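Local coordinates for protein halotolerant alpha-type carbonic anhydrase (dCA II) (Dunaliella salina, PDB 1Y7W) that catalyses the reversible hydration of carbon dioxide to bicarbonate as a zinc-dependent, salt-tolerant carbonic anhydrase, at residues N178-A181 against F182-S185. Residues are numbered along the deposited sequence; the frame is centred on the assembly and turned at random.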
loop_
_atom_site.group_PDB
_atom_site.type_symbol
_atom_site.label_atom_id
_atom_site.label_comp_id
_atom_site.label_asym_id
_atom_site.label_seq_id
_atom_site.Cartn_x
_atom_site.Cartn_y
_atom_site.Cartn_z
ATOM N N ASN A 178 -20.049 8.222 6.702
ATOM C CA ASN A 178 -19.154 8.592 7.802
ATOM C C ASN A 178 -17.693 8.398 7.424
ATOM O O ASN A 178 -17.261 7.290 7.220
ATOM C CB ASN A 178 -19.445 7.713 9.013
ATOM C CG ASN A 178 -20.901 7.790 9.445
ATOM O OD1 ASN A 178 -21.465 8.895 9.567
ATOM N ND2 ASN A 178 -21.521 6.627 9.675
ATOM N N GLY A 179 -16.924 9.470 7.373
ATOM C CA GLY A 179 -15.538 9.336 6.965
ATOM C C GLY A 179 -14.631 8.713 7.997
ATOM O O GLY A 179 -15.017 8.477 9.137
ATOM N N ASP A 180 -13.398 8.472 7.579
ATOM C CA ASP A 180 -12.368 7.880 8.403
ATOM C C ASP A 180 -11.722 8.974 9.248
ATOM O O ASP A 180 -11.488 10.069 8.737
ATOM C CB ASP A 180 -11.281 7.274 7.483
ATOM C CG ASP A 180 -10.143 6.650 8.262
ATOM O OD1 ASP A 180 -10.395 5.565 8.834
ATOM O OD2 ASP A 180 -9.033 7.242 8.294
ATOM N N ALA A 181 -11.354 8.655 10.497
ATOM C CA ALA A 181 -10.714 9.630 11.399
ATOM C C ALA A 181 -9.324 10.072 10.954
ATOM O O ALA A 181 -8.988 11.270 10.968
ATOM C CB ALA A 181 -10.628 9.047 12.829
ATOM N N PHE A 182 -8.486 9.112 10.599
ATOM C CA PHE A 182 -7.151 9.460 10.126
ATOM C C PHE A 182 -7.223 10.300 8.843
ATOM O O PHE A 182 -6.502 11.272 8.724
ATOM C CB PHE A 182 -6.283 8.222 9.864
ATOM C CG PHE A 182 -4.951 8.557 9.247
ATOM C CD1 PHE A 182 -4.650 8.149 7.965
ATOM C CD2 PHE A 182 -4.036 9.398 9.908
ATOM C CE1 PHE A 182 -3.455 8.573 7.315
ATOM C CE2 PHE A 182 -2.858 9.823 9.274
ATOM C CZ PHE A 182 -2.562 9.413 7.972
ATOM N N LEU A 183 -8.057 9.903 7.876
ATOM C CA LEU A 183 -8.170 10.686 6.645
ATOM C C LEU A 183 -8.649 12.109 6.999
ATOM O O LEU A 183 -8.201 13.138 6.427
ATOM C CB LEU A 183 -9.146 10.006 5.661
ATOM C CG LEU A 183 -8.572 8.685 5.034
ATOM C CD1 LEU A 183 -9.501 8.112 3.967
ATOM C CD2 LEU A 183 -7.157 8.977 4.444
ATOM N N ASN A 184 -9.553 12.187 7.958
ATOM C CA ASN A 184 -9.991 13.527 8.338
ATOM C C ASN A 184 -8.858 14.381 8.879
ATOM O O ASN A 184 -8.724 15.542 8.538
ATOM C CB ASN A 184 -11.119 13.477 9.361
ATOM C CG ASN A 184 -12.260 14.337 8.936
ATOM O OD1 ASN A 184 -13.071 13.949 8.061
ATOM N ND2 ASN A 184 -12.308 15.552 9.478
ATOM N N SER A 185 -8.030 13.815 9.727
ATOM C CA SER A 185 -6.941 14.569 10.283
ATOM C C SER A 185 -5.971 14.963 9.202
ATOM O O SER A 185 -5.541 16.117 9.168
ATOM C CB SER A 185 -6.244 13.773 11.377
ATOM O OG SER A 185 -4.993 14.348 11.693
#
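The carboxylate of Asp180 lies against the opening turn of helix 181-195, with OD2 turned in toward the backbone of Phe182 and Leu183 and OD1 engaged in a salt bridge with Arg249 of strand 240-251. This is a side-chain N-cap. OD2 accepts from Leu183 N at 2.9 Å through its anti lone pair, the one facing away from OD1, in a fairly straight bond (160° at the hydrogen). Phe182 N is also close, 3.0 Å from Asp180 OD2. With CG opposite the backbone N and next to its own carbonyl carbon (chi1 179°), the carboxylate of Asp180 reaches back to the first turn.

Asp180 OD2 also lies 3.3 Å from Phe182 CB, while the Phe182 ring leads away to Gln216 and Leu217 of helix 213-217. Leu183 packs against the same aspartate side chain, its CG 3.9 Å from Asp180 CB, and both Asp180 and Leu183 touch Tyr173 of strand 166-175. The cap closes the loop between that strand and helix 181-195. With one oxygen given to the helix start and the other to arginine, both oxygens of the buried carboxylate are engaged, an environment that would probably favour its ionised form.

The first i to i+4 bonds of the helix follow: Asn184 N donates to Asp180 O, which also accepts from Gln255 NE2, a group that bonds Asn184 OD1 as well. One residue further, Ser185, whose OG bonds Gln189 NE2, gives its backbone N to the carbonyl of Ala181, with 3.0 Å between Ser185 N and Ala181 O and an angle of 157° at the hydrogen.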